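Local coordinates for protein putative dehydrogenase (Amycolatopsis orientalis, PDB 5A9T) that reduces imines to amines with NADPH as an imine reductase of the 6-phosphogluconate dehydrogenase-like kind, with an N-terminal Rossmann domain, at residues Val67-Ala70 / Asp71-Leu75; Ala22-Asp26 / Arg27-Val31. One frame throughout, in Å; residues are numbered along the deposited sequence. Where two conformers were deposited one is given.

Contact 1 of 2, residues Val67-Ala70 / Asp71-Leu75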
ATOM      1  N   VAL A  67       1.021  -1.325 -31.767  1.00 13.79           N
ATOM      2  CA  VAL A  67       0.153  -0.177 -31.975  1.00 14.54           C
ATOM      3  C   VAL A  67       0.063   0.588 -30.634  1.00 16.06           C
ATOM      4  O   VAL A  67      -0.287  -0.024 -29.606  1.00 17.32           O
ATOM      5  CB  VAL A  67      -1.175  -0.594 -32.526  1.00 14.89           C
ATOM      6  CG1 VAL A  67      -2.051   0.639 -32.736  1.00 17.29           C
ATOM      7  CG2 VAL A  67      -1.043  -1.324 -33.833  1.00 15.76           C
ATOM      8  N   CYS A  68       0.287   1.912 -30.663  1.00 15.16           N
ATOM      9  CA  CYS A  68       0.182   2.756 -29.466  1.00 16.10           C
ATOM     10  C   CYS A  68      -0.337   4.126 -29.917  1.00 17.71           C
ATOM     11  O   CYS A  68       0.420   5.112 -30.050  1.00 18.92           O
ATOM     12  CB  CYS A  68       1.517   2.783 -28.780  1.00 15.83           C
ATOM     13  SG  CYS A  68       1.415   3.490 -27.107  1.00 22.72           S
ATOM     14  N   LEU A  69      -1.648   4.145 -30.180  1.00 19.23           N
ATOM     15  CA  LEU A  69      -2.298   5.361 -30.777  1.00 19.84           C
ATOM     16  C   LEU A  69      -2.645   6.303 -29.664  1.00 20.88           C
ATOM     17  O   LEU A  69      -2.725   5.936 -28.521  1.00 22.99           O
ATOM     18  CB  LEU A  69      -3.530   4.969 -31.552  1.00 18.76           C
ATOM     19  CG  LEU A  69      -3.316   4.032 -32.759  1.00 19.88           C
ATOM     20  CD1 LEU A  69      -4.693   3.572 -33.202  1.00 21.85           C
ATOM     21  CD2 LEU A  69      -2.581   4.600 -33.889  1.00 22.60           C
ATOM     22  N   ALA A  70      -2.940   7.571 -30.040  1.00 24.65           N
ATOM     23  CA  ALA A  70      -3.526   8.498 -29.093  1.00 27.60           C
ATOM     24  C   ALA A  70      -4.839   7.987 -28.502  1.00 24.46           C
ATOM     25  O   ALA A  70      -5.603   7.244 -29.189  1.00 22.58           O
ATOM     26  CB  ALA A  70      -3.729   9.879 -29.850  1.00 26.24           C
ATOM     27  N   ASP A  71      -5.215   8.356 -27.269  1.00 24.85           N
ATOM     28  CA  ASP A  71      -6.511   7.886 -26.670  1.00 27.02           C
ATOM     29  C   ASP A  71      -7.760   8.151 -27.526  1.00 27.84           C
ATOM     30  O   ASP A  71      -8.688   7.380 -27.632  1.00 28.14           O
ATOM     31  CB  ASP A  71      -6.813   8.475 -25.248  1.00 32.51           C
ATOM     32  CG  ASP A  71      -5.699   8.214 -24.230  1.00 41.64           C
ATOM     33  OD1 ASP A  71      -4.842   7.302 -24.457  1.00 43.12           O
ATOM     34  OD2 ASP A  71      -5.686   8.891 -23.172  1.00 39.44           O
ATOM     35  N   TYR A  72      -7.758   9.307 -28.179  1.00 30.10           N
ATOM     36  CA  TYR A  72      -9.014   9.691 -28.863  1.00 27.10           C
ATOM     37  C   TYR A  72      -9.107   9.036 -30.227  1.00 29.70           C
ATOM     38  O   TYR A  72     -10.120   9.176 -30.922  1.00 30.81           O
ATOM     39  CB  TYR A  72      -9.098  11.238 -29.041  1.00 27.99           C
ATOM     40  CG  TYR A  72      -8.007  11.809 -29.879  1.00 26.80           C
ATOM     41  CD1 TYR A  72      -6.802  12.181 -29.299  1.00 29.55           C
ATOM     42  CD2 TYR A  72      -8.136  11.963 -31.291  1.00 29.73           C
ATOM     43  CE1 TYR A  72      -5.789  12.685 -30.064  1.00 29.84           C
ATOM     44  CE2 TYR A  72      -7.090  12.485 -32.060  1.00 33.83           C
ATOM     45  CZ  TYR A  72      -5.908  12.818 -31.409  1.00 33.39           C
ATOM     46  OH  TYR A  72      -4.873  13.350 -32.091  1.00 39.99           O
ATOM     47  N   ASP A  73      -8.037   8.330 -30.661  1.00 24.94           N
ATOM     48  CA  ASP A  73      -7.993   7.705 -31.982  1.00 24.33           C
ATOM     49  C   ASP A  73      -8.498   6.287 -31.662  1.00 28.26           C
ATOM     50  O   ASP A  73      -8.823   5.914 -30.466  1.00 31.13           O
ATOM     51  CB  ASP A  73      -6.554   7.680 -32.457  1.00 23.30           C
ATOM     52  CG  ASP A  73      -6.379   7.468 -33.989  1.00 22.90           C
ATOM     53  OD1 ASP A  73      -7.378   7.204 -34.819  1.00 23.20           O
ATOM     54  OD2 ASP A  73      -5.247   7.537 -34.514  1.00 23.51           O
ATOM     55  N   ALA A  74      -8.614   5.535 -32.727  1.00 24.78           N
ATOM     56  CA  ALA A  74      -9.239   4.204 -32.699  1.00 22.23           C
ATOM     57  C   ALA A  74      -8.502   3.350 -33.724  1.00 23.34           C
ATOM     58  O   ALA A  74      -8.288   3.725 -34.874  1.00 24.12           O
ATOM     59  CB  ALA A  74     -10.627   4.155 -33.136  1.00 24.17           C
ATOM     60  N   LEU A  75      -8.244   2.131 -33.322  1.00 23.65           N
ATOM     61  CA  LEU A  75      -7.567   1.208 -34.246  1.00 24.28           C
ATOM     62  C   LEU A  75      -8.322   0.992 -35.519  1.00 24.22           C
ATOM     63  O   LEU A  75      -7.707   0.934 -36.593  1.00 22.66           O
ATOM     64  CB  LEU A  75      -7.500  -0.158 -33.515  1.00 29.60           C
ATOM     65  CG  LEU A  75      -6.665  -1.255 -33.892  1.00 32.30           C
ATOM     66  CD1 LEU A  75      -5.287  -0.676 -33.662  1.00 31.92           C
ATOM     67  CD2 LEU A  75      -6.874  -2.490 -33.029  1.00 31.91           C
TER
HETATM   68  O   HOH W   1      -3.096   8.466 -32.912  1.00 27.35           O
HETATM   69  O   HOH W   2      -7.026   4.791 -28.919  1.00 38.23           O

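Contact 2 of 2, residues Ala22-Asp26 / Arg27-Val31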
ATOM      1  N   ALA A  22      12.225   3.180 -29.950  1.00 18.43           N
ATOM      2  CA  ALA A  22      13.590   3.312 -29.551  1.00 20.17           C
ATOM      3  C   ALA A  22      14.158   2.090 -28.887  1.00 20.83           C
ATOM      4  O   ALA A  22      15.242   1.644 -29.215  1.00 22.57           O
ATOM      5  CB  ALA A  22      13.787   4.522 -28.675  1.00 22.28           C
ATOM      6  N   ALA A  23      13.334   1.444 -28.012  1.00 17.56           N
ATOM      7  CA  ALA A  23      13.753   0.233 -27.385  1.00 20.03           C
ATOM      8  C   ALA A  23      13.955  -0.862 -28.399  1.00 17.73           C
ATOM      9  O   ALA A  23      14.859  -1.688 -28.305  1.00 20.90           O
ATOM     10  CB  ALA A  23      12.767  -0.121 -26.293  1.00 19.00           C
ATOM     11  N   LEU A  24      13.056  -1.010 -29.381  1.00 18.60           N
ATOM     12  CA  LEU A  24      13.213  -2.040 -30.375  1.00 16.69           C
ATOM     13  C   LEU A  24      14.426  -1.837 -31.303  1.00 17.93           C
ATOM     14  O   LEU A  24      15.123  -2.765 -31.618  1.00 19.56           O
ATOM     15  CB  LEU A  24      11.906  -2.157 -31.192  1.00 17.64           C
ATOM     16  CG  LEU A  24      10.677  -2.601 -30.415  1.00 19.39           C
ATOM     17  CD1 LEU A  24       9.454  -2.328 -31.219  1.00 19.44           C
ATOM     18  CD2 LEU A  24      10.798  -4.102 -30.153  1.00 18.94           C
ATOM     19  N   LEU A  25      14.699  -0.601 -31.551  1.00 18.29           N
ATOM     20  CA  LEU A  25      15.914  -0.235 -32.299  1.00 20.54           C
ATOM     21  C   LEU A  25      17.175  -0.627 -31.536  1.00 21.91           C
ATOM     22  O   LEU A  25      18.076  -1.236 -32.163  1.00 23.43           O
ATOM     23  CB  LEU A  25      15.937   1.272 -32.659  1.00 21.43           C
ATOM     24  CG  LEU A  25      14.988   1.766 -33.690  1.00 19.73           C
ATOM     25  CD1 LEU A  25      14.830   3.289 -33.709  1.00 22.80           C
ATOM     26  CD2 LEU A  25      15.474   1.282 -35.041  1.00 21.32           C
ATOM     27  N   ASP A  26      17.195  -0.389 -30.244  1.00 24.53           N
ATOM     28  CA  ASP A  26      18.331  -0.716 -29.363  0.50 25.89           C
ATOM     29  C   ASP A  26      18.575  -2.222 -29.341  1.00 27.49           C
ATOM     30  O   ASP A  26      19.690  -2.688 -29.100  1.00 29.96           O
ATOM     31  CB  ASP A  26      18.094  -0.155 -27.949  0.50 25.16           C
ATOM     32  CG  ASP A  26      18.289   1.354 -27.881  0.50 27.45           C
ATOM     33  OD1 ASP A  26      18.853   1.912 -28.831  0.50 28.29           O
ATOM     34  OD2 ASP A  26      17.966   1.962 -26.862  0.50 31.33           O
ATOM     35  N   ARG A  27      17.538  -3.030 -29.592  1.00 24.01           N
ATOM     36  CA  ARG A  27      17.640  -4.508 -29.581  0.50 24.54           C
ATOM     37  C   ARG A  27      17.977  -5.087 -30.962  1.00 25.72           C
ATOM     38  O   ARG A  27      17.983  -6.316 -31.181  1.00 29.05           O
ATOM     39  CB  ARG A  27      16.303  -5.101 -29.093  0.50 25.94           C
ATOM     40  CG  ARG A  27      16.005  -4.889 -27.613  0.50 26.90           C
ATOM     41  CD  ARG A  27      16.466  -6.093 -26.803  0.50 26.63           C
ATOM     42  NE  ARG A  27      15.608  -7.238 -27.068  0.50 27.92           N
ATOM     43  CZ  ARG A  27      15.667  -8.393 -26.440  0.50 32.00           C
ATOM     44  NH1 ARG A  27      16.561  -8.593 -25.486  0.50 33.65           N
ATOM     45  NH2 ARG A  27      14.814  -9.340 -26.796  0.50 31.70           N
ATOM     46  N   GLY A  28      18.150  -4.206 -31.899  1.00 23.52           N
ATOM     47  CA  GLY A  28      18.551  -4.501 -33.204  1.00 23.34           C
ATOM     48  C   GLY A  28      17.574  -4.856 -34.299  1.00 25.13           C
ATOM     49  O   GLY A  28      17.900  -5.412 -35.320  1.00 26.53           O
ATOM     50  N   HIS A  29      16.321  -4.577 -34.013  1.00 21.10           N
ATOM     51  CA  HIS A  29      15.281  -4.867 -34.980  1.00 20.72           C
ATOM     52  C   HIS A  29      15.307  -3.875 -36.118  1.00 18.82           C
ATOM     53  O   HIS A  29      15.733  -2.746 -35.971  1.00 21.72           O
ATOM     54  CB  HIS A  29      13.905  -4.759 -34.243  1.00 19.20           C
ATOM     55  CG  HIS A  29      13.705  -5.794 -33.201  1.00 22.80           C
ATOM     56  ND1 HIS A  29      13.336  -7.093 -33.486  1.00 28.68           N
ATOM     57  CD2 HIS A  29      13.724  -5.696 -31.855  1.00 20.53           C
ATOM     58  CE1 HIS A  29      13.224  -7.770 -32.343  1.00 29.98           C
ATOM     59  NE2 HIS A  29      13.486  -6.939 -31.346  1.00 21.59           N
ATOM     60  N   ASP A  30      14.711  -4.282 -37.256  1.00 20.24           N
ATOM     61  CA  ASP A  30      14.418  -3.397 -38.415  1.00 21.29           C
ATOM     62  C   ASP A  30      13.074  -2.736 -38.170  1.00 19.81           C
ATOM     63  O   ASP A  30      12.052  -3.371 -38.397  1.00 19.72           O
ATOM     64  CB  ASP A  30      14.433  -4.182 -39.756  1.00 22.97           C
ATOM     65  CG  ASP A  30      15.862  -4.513 -40.270  1.00 31.46           C
ATOM     66  OD1 ASP A  30      16.876  -3.963 -39.758  1.00 32.48           O
ATOM     67  OD2 ASP A  30      15.921  -5.426 -41.130  1.00 33.30           O
ATOM     68  N   VAL A  31      13.112  -1.497 -37.686  1.00 16.96           N
ATOM     69  CA  VAL A  31      11.900  -0.859 -37.187  1.00 17.39           C
ATOM     70  C   VAL A  31      11.372   0.057 -38.251  1.00 20.16           C
ATOM     71  O   VAL A  31      12.064   1.063 -38.649  1.00 20.09           O
ATOM     72  CB  VAL A  31      12.091  -0.163 -35.851  1.00 19.50           C
ATOM     73  CG1 VAL A  31      10.802   0.510 -35.361  1.00 20.28           C
ATOM     74  CG2 VAL A  31      12.644  -1.183 -34.835  1.00 19.61           C
TER
HETATM   75  O   HOH W   3      18.005  -1.717 -35.010  1.00 33.13           O

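Contact 1 of 2, residues Val67-Ala70 / Asp71-Leu75
Ala-70 and Asp-73 close a type I beta turn, in which Asp-73 N gives a hydrogen bond of 3.0 Å to Ala-70 O. The turn reverses the chain beyond strand 64-67 of the Rossmann domain and leads it into helix 75-78, in a loop holding Ala-70, which belongs to the NADP(+) site of this protein, though no cofactor is bound to this chain. Side chains meet along both limbs. Before the turn, Leu-69 crosses Asp-73 at a slant, the CD2 methyl of Leu-69 lying 4.0 Å from Asp-73 OD2, while its other methyl, CD1, rests against the backbone where Ala-74 runs into Leu-75. Two residues earlier, CG1 of Val-67, anti to the backbone N (chi1 -180°), is thrust at Leu-75 CD1, 3.6 Å away; Val-67 also touches Val-91 of strand 90-93, and Leu-75 touches Asn-93 and, on helix 99-111, Ala-105 and Trp-108. On the exposed end, the CE1 corner of the Tyr-72 ring comes obliquely to within 3.5 Å of the Ala-70 CB methyl. The carboxylate of Asp-71 instead faces Asn-95, another NADP(+)-binding residue, whose ND2 bonds both to Asp-71 OD1 and to Leu-69 O. The carboxylate of Asp-73 works with both oxygens. Its OD1 takes the NH of Ala-74, at the N-cap position of the helix, from above the carboxylate plane, and its OD2 accepts from a water that in turn accepts the NH of Ala-70. Replacing Asp-73 by an alanine removes both oxygens, and would probably leave the Ala-74 NH without this acceptor and the water on Ala-70 N without its second partner. Another water lies 2.8 Å from Ala-70 O and 2.6 Å from Asp-73 O, but need not donate to both at once.

Contact 2 of 2, residues Ala22-Asp26 / Arg27-Val31
Leu-24 and His-29 both set CG beside the backbone N and anti to the carbonyl carbon (chi1 -64° and -66°), and with these torsions the CD2 methyl of Leu-24 reaches the CD2 carbon of the imidazole at 3.7 Å, the two side chains meeting aslant. His-29 CD2 also lies 3.3 Å from Leu-24 O, which sits at the ring edge, near its plane. The hydrogen bond between His-29 ND1 and Leu-6 O helps fix the rotation of the ring. CG2 of Val-31 fits between two leucines, 3.8 Å from Leu-24 CB and equally close to Leu-25 CD2. These contacts tie the end of helix 15-26 to the start of strand 30-34, the second half of a Rossmann beta-alpha-beta unit, and a Schellman motif makes the exit. Gly-28 takes positive phi (88°), where a side chain would press on the preceding carbonyl oxygen; Gly-28 N bonds to Leu-25 O at 3.0 Å, and His-29 N reaches back to Leu-24 O at 3.2 Å, in a fairly straight bond. Two weak bonds from Arg-27 N, to Ala-23 O and Leu-24 O, accompany them. A water donates to both Leu-25 O and His-29 O, 2.7 Å from the latter, and so bridges the helix and the loop.

Contacts 1 and 2 lie in one nucleotide-binding domain, their centres 22 Å apart and their nearest atoms about 9 Å apart, so neither touches the other. Each has a buried apolar end (Val-67 and Leu-75; Leu-24 and Val-31) and an exposed turn (Ala-70 to Tyr-72; Asp-26 to Gly-28), yet they run in opposite senses: residues 22-31 pass from helix to strand, residues 67-75 from strand to helix. Helix 15-26 connects them, since it ends in contact 2 while its Met-16 and Leu-20 touch Cys-68 of contact 1. Backbone bonds dominate the helix end of contact 2, which holds none of the NADP(+)-site residues; contact 1 adds the Asp-73 carboxylate and includes Ala-70 of that site.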